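Local structure of uncharacterized protein (Singapore grouper iridovirus, 3RJ2) at residues 55-60 with 97-102; 31-36 with 112-117; 46-51 with 81-86. The protein binds histone H3, as a small, beta-rich viral protein whose wider role is not defined. All coordinates share one frame; numbering follows the deposited sequence.

Interaction 1. Residues 55-60 with 97-102; sequences MRHRVT and IHAAIN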
ATOM      1  N   MET A  55      -5.986  13.029  -3.252  1.00 17.11           N
ATOM      2  CA  MET A  55      -4.823  12.196  -2.854  1.00 16.68           C
ATOM      3  C   MET A  55      -4.580  11.085  -3.876  1.00 15.53           C
ATOM      4  O   MET A  55      -5.504  10.619  -4.526  1.00 15.49           O
ATOM      5  CB  MET A  55      -5.033  11.546  -1.480  1.00 16.68           C
ATOM      6  CG  MET A  55      -4.492  12.313  -0.288  1.00 17.99           C
ATOM      7  SD  MET A  55      -4.741  11.294   1.182  1.00 19.88           S
ATOM      8  CE  MET A  55      -4.374  12.511   2.446  1.00 20.25           C
ATOM      9  N   ARG A  56      -3.336  10.651  -4.001  1.00 14.70           N
ATOM     10  CA  ARG A  56      -3.030   9.511  -4.838  1.00 14.08           C
ATOM     11  C   ARG A  56      -2.247   8.529  -3.998  1.00 13.07           C
ATOM     12  O   ARG A  56      -1.377   8.939  -3.246  1.00 12.79           O
ATOM     13  CB  ARG A  56      -2.220   9.952  -6.050  1.00 14.14           C
ATOM     14  CG  ARG A  56      -1.633   8.830  -6.870  1.00 17.07           C
ATOM     15  CD  ARG A  56      -1.587   9.227  -8.329  1.00 22.34           C
ATOM     16  NE  ARG A  56      -0.245   9.582  -8.745  1.00 29.62           N
ATOM     17  CZ  ARG A  56       0.043  10.243  -9.868  1.00 33.38           C
ATOM     18  NH1 ARG A  56      -0.925  10.648 -10.694  1.00 34.32           N
ATOM     19  NH2 ARG A  56       1.307  10.512 -10.155  1.00 34.72           N
ATOM     20  N   HIS A  57      -2.567   7.248  -4.129  1.00 11.83           N
ATOM     21  CA  HIS A  57      -1.785   6.179  -3.505  1.00 11.50           C
ATOM     22  C   HIS A  57      -1.288   5.207  -4.567  1.00 11.08           C
ATOM     23  O   HIS A  57      -1.917   5.048  -5.617  1.00 11.22           O
ATOM     24  CB  HIS A  57      -2.619   5.435  -2.458  1.00 10.95           C
ATOM     25  CG  HIS A  57      -3.405   6.350  -1.575  1.00 12.80           C
ATOM     26  ND1 HIS A  57      -4.784   6.410  -1.598  1.00 15.41           N
ATOM     27  CD2 HIS A  57      -3.003   7.288  -0.687  1.00 11.33           C
ATOM     28  CE1 HIS A  57      -5.198   7.332  -0.745  1.00 13.40           C
ATOM     29  NE2 HIS A  57      -4.137   7.878  -0.177  1.00 14.05           N
ATOM     30  N   ARG A  58      -0.167   4.558  -4.291  1.00 10.24           N
ATOM     31  CA  ARG A  58       0.319   3.513  -5.159  1.00 10.36           C
ATOM     32  C   ARG A  58       0.207   2.152  -4.468  1.00 10.02           C
ATOM     33  O   ARG A  58       0.639   1.973  -3.322  1.00  9.01           O
ATOM     34  CB  ARG A  58       1.756   3.816  -5.555  1.00 10.76           C
ATOM     35  CG  ARG A  58       2.287   2.989  -6.656  1.00 12.34           C
ATOM     36  CD  ARG A  58       3.731   3.394  -6.933  1.00 18.09           C
ATOM     37  NE  ARG A  58       4.554   2.216  -7.099  1.00 23.24           N
ATOM     38  CZ  ARG A  58       5.259   1.906  -8.178  1.00 23.22           C
ATOM     39  NH1 ARG A  58       5.291   2.713  -9.229  1.00 25.90           N
ATOM     40  NH2 ARG A  58       5.946   0.781  -8.177  1.00 21.40           N
ATOM     41  N   VAL A  59      -0.409   1.207  -5.177  1.00  9.71           N
ATOM     42  CA  VAL A  59      -0.440  -0.197  -4.779  1.00  9.68           C
ATOM     43  C   VAL A  59       0.436  -0.985  -5.755  1.00  9.77           C
ATOM     44  O   VAL A  59       0.187  -0.987  -6.962  1.00  9.10           O
ATOM     45  CB  VAL A  59      -1.877  -0.785  -4.826  1.00 10.04           C
ATOM     46  CG1 VAL A  59      -1.877  -2.201  -4.271  1.00  9.28           C
ATOM     47  CG2 VAL A  59      -2.833   0.094  -4.052  1.00  9.56           C
ATOM     48  N   THR A  60       1.449  -1.651  -5.218  1.00  9.55           N
ATOM     49  CA  THR A  60       2.440  -2.349  -6.019  1.00 10.00           C
ATOM     50  C   THR A  60       2.431  -3.800  -5.553  1.00 10.78           C
ATOM     51  O   THR A  60       2.216  -4.085  -4.355  1.00 10.75           O
ATOM     52  CB  THR A  60       3.856  -1.727  -5.835  1.00  9.56           C
ATOM     53  OG1 THR A  60       3.777  -0.302  -5.989  1.00  9.00           O
ATOM     54  CG2 THR A  60       4.850  -2.269  -6.851  1.00  8.45           C
ATOM     55  N   ILE A  97       1.699  -0.513  -0.240  1.00 10.10           N
ATOM     56  CA  ILE A  97       0.964   0.712  -0.504  1.00 10.65           C
ATOM     57  C   ILE A  97       1.879   1.883  -0.171  1.00 11.06           C
ATOM     58  O   ILE A  97       2.453   1.927   0.923  1.00 11.37           O
ATOM     59  CB  ILE A  97      -0.357   0.767   0.323  1.00 10.68           C
ATOM     60  CG1 ILE A  97      -1.296  -0.374  -0.108  1.00 10.86           C
ATOM     61  CG2 ILE A  97      -1.020   2.121   0.203  1.00 10.46           C
ATOM     62  CD1 ILE A  97      -2.592  -0.520   0.697  1.00 12.74           C
ATOM     63  N   HIS A  98       2.067   2.796  -1.124  1.00 10.68           N
ATOM     64  CA  HIS A  98       2.642   4.104  -0.823  1.00 10.49           C
ATOM     65  C   HIS A  98       1.449   5.039  -0.693  1.00 11.13           C
ATOM     66  O   HIS A  98       0.807   5.358  -1.701  1.00 10.86           O
ATOM     67  CB  HIS A  98       3.566   4.613  -1.947  1.00 10.61           C
ATOM     68  CG  HIS A  98       4.860   3.860  -2.078  1.00 10.68           C
ATOM     69  ND1 HIS A  98       4.933   2.582  -2.594  1.00 10.02           N
ATOM     70  CD2 HIS A  98       6.132   4.212  -1.774  1.00  8.27           C
ATOM     71  CE1 HIS A  98       6.191   2.175  -2.586  1.00 10.86           C
ATOM     72  NE2 HIS A  98       6.940   3.150  -2.103  1.00  8.59           N
ATOM     73  N   ALA A  99       1.151   5.464   0.535  1.00 10.87           N
ATOM     74  CA  ALA A  99       0.056   6.392   0.817  1.00 11.75           C
ATOM     75  C   ALA A  99       0.424   7.856   0.562  1.00 12.33           C
ATOM     76  O   ALA A  99       1.493   8.314   0.956  1.00 12.93           O
ATOM     77  CB  ALA A  99      -0.403   6.219   2.250  1.00 12.05           C
ATOM     78  N   ALA A 100      -0.483   8.584  -0.088  1.00 13.09           N
ATOM     79  CA  ALA A 100      -0.262   9.957  -0.538  1.00 13.68           C
ATOM     80  C   ALA A 100       1.067  10.065  -1.270  1.00 14.23           C
ATOM     81  O   ALA A 100       1.934  10.853  -0.890  1.00 14.24           O
ATOM     82  CB  ALA A 100      -0.337  10.958   0.623  1.00 13.61           C
ATOM     83  N   ILE A 101       1.219   9.254  -2.318  1.00 14.80           N
ATOM     84  CA  ILE A 101       2.398   9.317  -3.180  1.00 15.12           C
ATOM     85  C   ILE A 101       2.389  10.619  -3.987  1.00 16.07           C
ATOM     86  O   ILE A 101       3.377  10.948  -4.648  1.00 16.05           O
ATOM     87  CB  ILE A 101       2.518   8.091  -4.117  1.00 14.82           C
ATOM     88  CG1 ILE A 101       3.936   8.021  -4.718  1.00 15.43           C
ATOM     89  CG2 ILE A 101       1.441   8.134  -5.205  1.00 13.67           C
ATOM     90  CD1 ILE A 101       4.412   6.649  -5.059  1.00 15.33           C
ATOM     91  N   ASN A 102       1.269  11.347  -3.934  1.00 16.85           N
ATOM     92  CA  ASN A 102       1.191  12.697  -4.519  1.00 17.95           C
ATOM     93  C   ASN A 102       2.085  13.678  -3.779  1.00 18.57           C
ATOM     94  O   ASN A 102       2.491  14.686  -4.350  1.00 19.54           O
ATOM     95  CB  ASN A 102      -0.250  13.230  -4.635  1.00 17.41           C
ATOM     96  CG  ASN A 102      -0.968  13.289  -3.317  1.00 18.20           C
ATOM     97  OD1 ASN A 102      -1.304  14.379  -2.824  1.00 21.83           O
ATOM     98  ND2 ASN A 102      -1.229  12.131  -2.732  1.00 16.09           N
TER
HETATM   99  O   HOH W   1       2.690  11.162  -7.344  1.00 26.06           O
HETATM  100  O   HOH W   2       3.262   0.750  -3.660  1.00  8.21           O
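R58 and I101 bury the most surface here: the aliphatic part of the arginine lies against the CD1 methyl that ends the longer arm of the isoleucine, with R58 CD 3.8 Å from I101 CD1 and R58 CB close to the same methyl. CG of R58 is anti to the backbone N (chi1 -168°), and CB faces H98 CB. R56, two residues earlier, brings its CG to 3.6 Å from I101 CG2, so the isoleucine meets both arginines, one with each branch. Beyond its CG the R56 chain bends, and a water joins NH2, weakly, to I101 O. R56 O accepts twice: N102 ND2 reaches it at 3.2 Å, in the carbonyl plane on a lone pair, and I101 N at 2.8 Å in a weak, bent bond. R58 and H98 form an antiparallel hydrogen-bonded pair, R58 N to H98 O at 2.9 Å and H98 N to R58 O at 2.7 Å. A second water bridges R58 O, T60 OG1 and H98 ND1, while H98 NE2 bonds T134 of helix 128-136. This is antiparallel beta pairing that gives way to a helix N-terminus, within the mixed sheet of a beta-sandwich.

Interaction 2. Residues 31-36 with 112-117; sequences CWIWTY and HMHYDE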
ATOM      1  N   CYS A  31       2.560  10.878   5.542  1.00 28.35           N
ATOM      2  CA  CYS A  31       2.839   9.784   4.595  1.00 24.86           C
ATOM      3  C   CYS A  31       3.387   8.522   5.258  1.00 22.77           C
ATOM      4  O   CYS A  31       4.184   8.592   6.195  1.00 22.49           O
ATOM      5  CB  CYS A  31       3.830  10.220   3.530  1.00 24.60           C
ATOM      6  SG  CYS A  31       3.193  11.415   2.415  1.00 24.60           S
ATOM      7  N   TRP A  32       2.940   7.372   4.770  1.00 19.96           N
ATOM      8  CA  TRP A  32       3.509   6.093   5.174  1.00 17.35           C
ATOM      9  C   TRP A  32       3.644   5.135   3.997  1.00 16.16           C
ATOM     10  O   TRP A  32       3.123   5.389   2.911  1.00 15.05           O
ATOM     11  CB  TRP A  32       2.737   5.460   6.345  1.00 16.52           C
ATOM     12  CG  TRP A  32       1.241   5.391   6.176  1.00 16.28           C
ATOM     13  CD1 TRP A  32       0.306   6.183   6.801  1.00 15.71           C
ATOM     14  CD2 TRP A  32       0.502   4.473   5.359  1.00 13.45           C
ATOM     15  NE1 TRP A  32      -0.955   5.824   6.408  1.00 14.25           N
ATOM     16  CE2 TRP A  32      -0.869   4.779   5.526  1.00 12.91           C
ATOM     17  CE3 TRP A  32       0.865   3.424   4.497  1.00 12.63           C
ATOM     18  CZ2 TRP A  32      -1.886   4.082   4.850  1.00 11.75           C
ATOM     19  CZ3 TRP A  32      -0.148   2.729   3.825  1.00 10.91           C
ATOM     20  CH2 TRP A  32      -1.505   3.061   4.012  1.00 11.10           C
ATOM     21  N   ILE A  33       4.392   4.058   4.223  1.00 15.16           N
ATOM     22  CA  ILE A  33       4.534   2.964   3.269  1.00 14.49           C
ATOM     23  C   ILE A  33       4.190   1.710   4.048  1.00 13.90           C
ATOM     24  O   ILE A  33       4.523   1.585   5.231  1.00 13.82           O
ATOM     25  CB  ILE A  33       5.965   2.876   2.690  1.00 14.39           C
ATOM     26  CG1 ILE A  33       6.326   4.172   1.957  1.00 14.70           C
ATOM     27  CG2 ILE A  33       6.108   1.687   1.749  1.00 15.07           C
ATOM     28  CD1 ILE A  33       7.799   4.263   1.569  1.00 16.37           C
ATOM     29  N   TRP A  34       3.482   0.805   3.388  1.00 12.94           N
ATOM     30  CA  TRP A  34       3.059  -0.435   3.994  1.00 12.56           C
ATOM     31  C   TRP A  34       3.454  -1.603   3.099  1.00 12.29           C
ATOM     32  O   TRP A  34       3.216  -1.576   1.893  1.00 11.19           O
ATOM     33  CB  TRP A  34       1.552  -0.385   4.211  1.00 12.62           C
ATOM     34  CG  TRP A  34       0.911  -1.622   4.728  1.00 11.58           C
ATOM     35  CD1 TRP A  34       0.856  -2.038   6.030  1.00 12.08           C
ATOM     36  CD2 TRP A  34       0.186  -2.592   3.960  1.00 12.13           C
ATOM     37  NE1 TRP A  34       0.154  -3.227   6.116  1.00 12.17           N
ATOM     38  CE2 TRP A  34      -0.274  -3.582   4.859  1.00 12.57           C
ATOM     39  CE3 TRP A  34      -0.101  -2.736   2.589  1.00 13.11           C
ATOM     40  CZ2 TRP A  34      -1.035  -4.696   4.434  1.00 12.72           C
ATOM     41  CZ3 TRP A  34      -0.861  -3.854   2.166  1.00 12.01           C
ATOM     42  CH2 TRP A  34      -1.319  -4.806   3.091  1.00 11.68           C
ATOM     43  N   THR A  35       4.076  -2.607   3.710  1.00 12.12           N
ATOM     44  CA  THR A  35       4.487  -3.840   3.038  1.00 13.03           C
ATOM     45  C   THR A  35       3.839  -5.078   3.673  1.00 12.55           C
ATOM     46  O   THR A  35       3.838  -5.231   4.889  1.00 12.65           O
ATOM     47  CB  THR A  35       6.024  -4.015   3.086  1.00 13.17           C
ATOM     48  OG1 THR A  35       6.641  -2.851   2.529  1.00 14.43           O
ATOM     49  CG2 THR A  35       6.460  -5.239   2.272  1.00 13.32           C
ATOM     50  N   TYR A  36       3.302  -5.961   2.842  1.00 12.40           N
ATOM     51  CA  TYR A  36       2.624  -7.159   3.328  1.00 12.82           C
ATOM     52  C   TYR A  36       3.089  -8.366   2.543  1.00 13.13           C
ATOM     53  O   TYR A  36       2.898  -8.432   1.329  1.00 13.28           O
ATOM     54  CB  TYR A  36       1.108  -6.986   3.191  1.00 12.42           C
ATOM     55  CG  TYR A  36       0.229  -8.161   3.575  1.00 13.36           C
ATOM     56  CD1 TYR A  36       0.511  -8.962   4.689  1.00 15.48           C
ATOM     57  CD2 TYR A  36      -0.927  -8.433   2.859  1.00 14.03           C
ATOM     58  CE1 TYR A  36      -0.336 -10.022   5.056  1.00 16.04           C
ATOM     59  CE2 TYR A  36      -1.768  -9.490   3.204  1.00 15.34           C
ATOM     60  CZ  TYR A  36      -1.475 -10.270   4.303  1.00 16.32           C
ATOM     61  OH  TYR A  36      -2.320 -11.302   4.631  1.00 17.21           O
ATOM     62  N   HIS A 112       7.668   9.225   7.079  1.00 23.90           N
ATOM     63  CA  HIS A 112       8.326   8.914   8.354  1.00 24.95           C
ATOM     64  C   HIS A 112       7.969   7.576   8.964  1.00 24.43           C
ATOM     65  O   HIS A 112       8.480   7.227  10.028  1.00 24.63           O
ATOM     66  CB  HIS A 112       8.132  10.039   9.382  1.00 25.95           C
ATOM     67  CG  HIS A 112       9.028  11.216   9.144  1.00 28.15           C
ATOM     68  ND1 HIS A 112       8.667  12.506   9.464  1.00 30.44           N
ATOM     69  CD2 HIS A 112      10.257  11.297   8.580  1.00 29.19           C
ATOM     70  CE1 HIS A 112       9.643  13.327   9.126  1.00 31.19           C
ATOM     71  NE2 HIS A 112      10.617  12.619   8.583  1.00 30.48           N
ATOM     72  N   MET A 113       7.113   6.824   8.283  1.00 24.00           N
ATOM     73  CA  MET A 113       6.606   5.554   8.815  1.00 23.57           C
ATOM     74  C   MET A 113       6.585   4.476   7.735  1.00 22.62           C
ATOM     75  O   MET A 113       6.114   4.721   6.629  1.00 21.39           O
ATOM     76  CB  MET A 113       5.193   5.775   9.361  1.00 23.86           C
ATOM     77  CG  MET A 113       4.535   4.564   9.973  1.00 26.64           C
ATOM     78  SD  MET A 113       5.259   4.010  11.525  1.00 31.86           S
ATOM     79  CE  MET A 113       5.165   5.509  12.520  1.00 32.20           C
ATOM     80  N   HIS A 114       7.125   3.299   8.060  1.00 22.42           N
ATOM     81  CA  HIS A 114       6.932   2.102   7.256  1.00 22.36           C
ATOM     82  C   HIS A 114       6.262   1.041   8.117  1.00 22.82           C
ATOM     83  O   HIS A 114       6.800   0.643   9.156  1.00 22.90           O
ATOM     84  CB  HIS A 114       8.252   1.581   6.665  1.00 22.09           C
ATOM     85  CG  HIS A 114       8.141   0.231   6.015  1.00 22.44           C
ATOM     86  ND1 HIS A 114       7.390   0.007   4.877  1.00 22.84           N
ATOM     87  CD2 HIS A 114       8.686  -0.966   6.344  1.00 21.93           C
ATOM     88  CE1 HIS A 114       7.480  -1.264   4.535  1.00 20.65           C
ATOM     89  NE2 HIS A 114       8.265  -1.875   5.406  1.00 22.28           N
ATOM     90  N   TYR A 115       5.087   0.594   7.689  1.00 22.70           N
ATOM     91  CA  TYR A 115       4.399  -0.495   8.367  1.00 23.86           C
ATOM     92  C   TYR A 115       4.757  -1.826   7.727  1.00 24.84           C
ATOM     93  O   TYR A 115       4.481  -2.051   6.555  1.00 24.08           O
ATOM     94  CB  TYR A 115       2.880  -0.299   8.330  1.00 23.18           C
ATOM     95  CG  TYR A 115       2.364   0.886   9.114  1.00 24.01           C
ATOM     96  CD1 TYR A 115       2.428   0.916  10.512  1.00 24.68           C
ATOM     97  CD2 TYR A 115       1.786   1.968   8.464  1.00 25.30           C
ATOM     98  CE1 TYR A 115       1.936   2.008  11.238  1.00 26.20           C
ATOM     99  CE2 TYR A 115       1.286   3.067   9.177  1.00 27.07           C
ATOM    100  CZ  TYR A 115       1.367   3.077  10.565  1.00 27.85           C
ATOM    101  OH  TYR A 115       0.880   4.159  11.271  1.00 29.99           O
ATOM    102  N   ASP A 116       5.403  -2.702   8.484  1.00 27.05           N
ATOM    103  CA  ASP A 116       5.634  -4.048   7.988  1.00 29.40           C
ATOM    104  C   ASP A 116       4.628  -4.924   8.667  1.00 30.69           C
ATOM    105  O   ASP A 116       4.620  -5.025   9.888  1.00 31.22           O
ATOM    106  CB  ASP A 116       7.048  -4.555   8.248  1.00 29.52           C
ATOM    107  CG  ASP A 116       7.349  -5.839   7.477  1.00 30.93           C
ATOM    108  OD1 ASP A 116       6.782  -6.904   7.833  1.00 32.02           O
ATOM    109  OD2 ASP A 116       8.135  -5.780   6.497  1.00 31.99           O
ATOM    110  N   GLU A 117       3.795  -5.567   7.862  1.00 32.52           N
ATOM    111  CA  GLU A 117       2.566  -6.190   8.341  1.00 34.51           C
ATOM    112  C   GLU A 117       2.704  -7.196   9.486  1.00 35.83           C
ATOM    113  O   GLU A 117       1.834  -7.255  10.363  1.00 36.45           O
ATOM    114  CB  GLU A 117       1.769  -6.775   7.181  1.00 34.10           C
ATOM    115  CG  GLU A 117       0.345  -7.122   7.540  1.00 35.89           C
ATOM    116  CD  GLU A 117      -0.314  -6.104   8.461  1.00 36.77           C
ATOM    117  OE1 GLU A 117      -0.328  -4.896   8.126  1.00 36.27           O
ATOM    118  OE2 GLU A 117      -0.824  -6.528   9.520  1.00 37.73           O
TER
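W34 and E117 make the one side-chain hydrogen bond across this parallel strand pair that is both short and straight. W34 NE1 reaches E117 OE1 at 2.7 Å with an N-H...O angle of 167°; the oxygen lies in the indole plane and offers its anti lone pair. The chain of E117 bends at chi2 (39°), and on the way to the indole its CG passes 3.4 Å from Y36 CD1, with the carboxylate nearly perpendicular to the tyrosine ring.

Backbone bonds alternate between the strands in the parallel fashion. I33 N binds M113 O, Y115 N binds I33 O at 2.7 Å, T35 N binds Y115 O at 2.9 Å, and E117 N binds T35 O. I33 O also receives a long, weak bond from H114 ND1, which also touches I33 CG2, the two side chains crossing obliquely.

The aromatic contacts lie on the face that carries W32, W34, M113 and Y115. The Y115 ring turns its edge to the face of the W32 five-membered ring, a T-shaped pair with planes at 68°, in which Y115 CE2 stands 3.8 Å from W32 CG. W34 presents its own rim instead: CD1 meets Y115 CB at 3.5 Å, in the indole plane. M113 CG lies over one face of the Y115 ring, toward its rim, and M113 CB touches W32 CB.

Strand 31-37 is flanked by strand 94-98 and strand 111-116, and the latter is flanked in turn by strand 120-123. W32 and W34 also pack on I97, W32 NE1 bonds I5 O, T35 OG1 is held by R96, and W34, Y36 and E117 touch I21 of strand 18-22 in the other sheet.

Interaction 3. Residues 46-51 with 81-86; sequences RYSVDG and VLEGSL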
ATOM      1  N   ARG A  46      -9.927  -5.834  -2.110  1.00 14.96           N
ATOM      2  CA  ARG A  46     -10.995  -4.849  -1.955  1.00 16.04           C
ATOM      3  C   ARG A  46     -10.560  -3.822  -0.906  1.00 15.99           C
ATOM      4  O   ARG A  46     -10.273  -4.168   0.226  1.00 15.74           O
ATOM      5  CB  ARG A  46     -12.312  -5.514  -1.545  1.00 16.45           C
ATOM      6  CG  ARG A  46     -12.742  -6.670  -2.457  1.00 20.43           C
ATOM      7  CD  ARG A  46     -13.926  -7.453  -1.897  1.00 27.96           C
ATOM      8  NE  ARG A  46     -15.117  -6.621  -1.753  1.00 33.76           N
ATOM      9  CZ  ARG A  46     -15.955  -6.312  -2.746  1.00 37.41           C
ATOM     10  NH1 ARG A  46     -15.739  -6.764  -3.985  1.00 38.45           N
ATOM     11  NH2 ARG A  46     -17.010  -5.533  -2.499  1.00 38.27           N
ATOM     12  N   TYR A  47     -10.505  -2.556  -1.292  1.00 15.93           N
ATOM     13  CA  TYR A  47      -9.999  -1.539  -0.389  1.00 16.19           C
ATOM     14  C   TYR A  47     -11.048  -0.485  -0.064  1.00 16.39           C
ATOM     15  O   TYR A  47     -11.983  -0.268  -0.826  1.00 16.17           O
ATOM     16  CB  TYR A  47      -8.752  -0.879  -0.991  1.00 16.12           C
ATOM     17  CG  TYR A  47      -8.997  -0.296  -2.358  1.00 14.97           C
ATOM     18  CD1 TYR A  47      -9.511   0.991  -2.505  1.00 14.35           C
ATOM     19  CD2 TYR A  47      -8.710  -1.037  -3.518  1.00 15.67           C
ATOM     20  CE1 TYR A  47      -9.753   1.532  -3.773  1.00 14.75           C
ATOM     21  CE2 TYR A  47      -8.942  -0.505  -4.787  1.00 13.48           C
ATOM     22  CZ  TYR A  47      -9.466   0.775  -4.911  1.00 14.39           C
ATOM     23  OH  TYR A  47      -9.694   1.308  -6.172  1.00 15.99           O
ATOM     24  N   SER A  48     -10.864   0.170   1.077  1.00 16.70           N
ATOM     25  CA  SER A  48     -11.581   1.383   1.416  1.00 17.32           C
ATOM     26  C   SER A  48     -10.568   2.334   2.044  1.00 17.51           C
ATOM     27  O   SER A  48     -10.030   2.038   3.113  1.00 17.17           O
ATOM     28  CB  SER A  48     -12.703   1.068   2.403  1.00 17.45           C
ATOM     29  OG  SER A  48     -13.494   2.220   2.639  1.00 19.81           O
ATOM     30  N   VAL A  49     -10.280   3.453   1.382  1.00 17.44           N
ATOM     31  CA  VAL A  49      -9.218   4.339   1.855  1.00 18.31           C
ATOM     32  C   VAL A  49      -9.772   5.662   2.363  1.00 19.01           C
ATOM     33  O   VAL A  49     -10.391   6.410   1.615  1.00 18.97           O
ATOM     34  CB  VAL A  49      -8.137   4.620   0.782  1.00 18.04           C
ATOM     35  CG1 VAL A  49      -7.079   5.538   1.347  1.00 17.44           C
ATOM     36  CG2 VAL A  49      -7.494   3.323   0.296  1.00 18.28           C
ATOM     37  N   ASP A  50      -9.537   5.928   3.641  1.00 20.02           N
ATOM     38  CA  ASP A  50      -9.943   7.174   4.283  1.00 21.26           C
ATOM     39  C   ASP A  50      -8.793   8.168   4.167  1.00 20.83           C
ATOM     40  O   ASP A  50      -7.739   7.976   4.777  1.00 20.60           O
ATOM     41  CB  ASP A  50     -10.252   6.894   5.754  1.00 21.90           C
ATOM     42  CG  ASP A  50     -11.257   7.858   6.339  1.00 26.12           C
ATOM     43  OD1 ASP A  50     -11.358   9.014   5.858  1.00 29.25           O
ATOM     44  OD2 ASP A  50     -11.959   7.450   7.296  1.00 31.31           O
ATOM     45  N   GLY A  51      -8.979   9.202   3.354  1.00 20.74           N
ATOM     46  CA  GLY A  51      -7.957  10.215   3.144  1.00 20.76           C
ATOM     47  C   GLY A  51      -8.557  11.595   2.926  1.00 21.57           C
ATOM     48  O   GLY A  51      -9.397  12.059   3.714  1.00 21.67           O
ATOM     49  N   VAL A  81     -13.164   9.406   0.866  1.00 22.29           N
ATOM     50  CA  VAL A  81     -13.108   7.966   1.112  1.00 21.74           C
ATOM     51  C   VAL A  81     -13.236   7.241  -0.228  1.00 21.56           C
ATOM     52  O   VAL A  81     -14.269   7.321  -0.900  1.00 21.46           O
ATOM     53  CB  VAL A  81     -14.189   7.506   2.113  1.00 22.17           C
ATOM     54  CG1 VAL A  81     -14.192   5.978   2.261  1.00 22.04           C
ATOM     55  CG2 VAL A  81     -13.984   8.187   3.468  1.00 21.12           C
ATOM     56  N   LEU A  82     -12.161   6.560  -0.618  1.00 21.10           N
ATOM     57  CA  LEU A  82     -12.070   5.926  -1.929  1.00 20.65           C
ATOM     58  C   LEU A  82     -12.162   4.419  -1.798  1.00 20.69           C
ATOM     59  O   LEU A  82     -11.363   3.803  -1.116  1.00 20.78           O
ATOM     60  CB  LEU A  82     -10.770   6.332  -2.644  1.00 20.29           C
ATOM     61  CG  LEU A  82     -10.378   5.657  -3.957  1.00 18.78           C
ATOM     62  CD1 LEU A  82     -11.389   5.945  -5.036  1.00 18.32           C
ATOM     63  CD2 LEU A  82      -9.014   6.140  -4.391  1.00 17.52           C
ATOM     64  N   GLU A  83     -13.155   3.839  -2.466  1.00 20.87           N
ATOM     65  CA  GLU A  83     -13.441   2.426  -2.374  1.00 20.74           C
ATOM     66  C   GLU A  83     -13.402   1.806  -3.753  1.00 20.44           C
ATOM     67  O   GLU A  83     -13.729   2.450  -4.773  1.00 20.21           O
ATOM     68  CB  GLU A  83     -14.799   2.193  -1.696  1.00 21.47           C
ATOM     69  CG  GLU A  83     -14.843   2.784  -0.276  1.00 24.58           C
ATOM     70  CD  GLU A  83     -16.050   2.363   0.566  1.00 30.49           C
ATOM     71  OE1 GLU A  83     -17.150   2.165  -0.005  1.00 32.57           O
ATOM     72  OE2 GLU A  83     -15.897   2.267   1.820  1.00 31.69           O
ATOM     73  N   GLY A  84     -12.987   0.551  -3.786  1.00 19.19           N
ATOM     74  CA  GLY A  84     -12.899  -0.163  -5.034  1.00 18.25           C
ATOM     75  C   GLY A  84     -12.192  -1.473  -4.840  1.00 17.64           C
ATOM     76  O   GLY A  84     -11.930  -1.893  -3.720  1.00 17.30           O
ATOM     77  N   SER A  85     -11.882  -2.126  -5.946  1.00 17.43           N
ATOM     78  CA  SER A  85     -11.153  -3.361  -5.858  1.00 17.76           C
ATOM     79  C   SER A  85     -10.148  -3.456  -6.975  1.00 17.27           C
ATOM     80  O   SER A  85     -10.241  -2.740  -7.973  1.00 17.36           O
ATOM     81  CB  SER A  85     -12.095  -4.569  -5.825  1.00 17.83           C
ATOM     82  OG  SER A  85     -12.828  -4.655  -7.015  1.00 19.26           O
ATOM     83  N   LEU A  86      -9.186  -4.343  -6.763  1.00 17.11           N
ATOM     84  CA  LEU A  86      -8.020  -4.530  -7.612  1.00 17.60           C
ATOM     85  C   LEU A  86      -7.735  -6.014  -7.762  1.00 16.64           C
ATOM     86  O   LEU A  86      -7.745  -6.751  -6.764  1.00 16.12           O
ATOM     87  CB  LEU A  86      -6.790  -3.953  -6.917  1.00 18.06           C
ATOM     88  CG  LEU A  86      -6.102  -2.681  -7.355  1.00 21.47           C
ATOM     89  CD1 LEU A  86      -4.723  -2.771  -6.731  1.00 21.71           C
ATOM     90  CD2 LEU A  86      -6.003  -2.598  -8.902  1.00 23.39           C
TER
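Y47 lies across G84 and buries more surface than any other residue of the contact. At CB the chain turns: CG stands between the backbone N and the carbonyl carbon (chi1 56°). The ring lies over G84. CG itself sits 3.6 Å from G84 O, and CD2 comes nearer still, at 3.3 Å, with that oxygen over one face of the ring toward its rim. On the other side CD1 has L82 O at its edge, close to the ring plane. Further out, CE1 meets G84 N at 3.4 Å and the side chain of L82, while CE2 meets G84 C at 3.4 Å and the side chain of L86. CZ lies near G84 C and CA, and Y47 OH ends 3.7 Å from G84 CA. The CA of G84 thus stands over the ring as a CH-pi contact, 4.0 Å from its centroid, and because G84 carries no CB the ring can settle on bare backbone.

Main-chain bonds hold the two strands in antiparallel register. Y47 N and O pair with G84 O and N, and V49 N and O pair with L82 O and N. The other face is mostly polar, with V81 between S48 and D50: S48 OG donates to E83 OE2 on the anti lone pair of that oxygen, at a modelled 2.5 Å that is unusually short and doubtful in its exact value, and D50 OD1 approaches a methyl of V81.

The contact is therefore two-sided. Y47, V49 and L82 face the other sheet, where Y47 and L82 touch L74 and V49 touches H57, though of the three only V49 is buried; R46, S48, D50, E83 and S85 set polar groups on the opposite face, in contrast to the ring on glycine.

In the fold
Interaction 1 is the buried one, interaction 2 is partly buried and interaction 3 lies at the surface, where strand 81-87 borders the four-stranded sheet. Interactions 1 and 2 belong to the mixed sheet and join directly: strand 94-98 is next to strand 31-37, and I97 N and A99 N probably bond to W34 O and W32 O. Interaction 3 belongs to the facing antiparallel sheet and meets interaction 1 through V49 on H57 and L86 on V59, but does not touch interaction 2, about 17 Å away between centres. Chemistry follows place: bridging waters and isoleucine packing in 1, indoles and a carboxylate in 2, a tyrosine on glycine with an exposed polar face in 3.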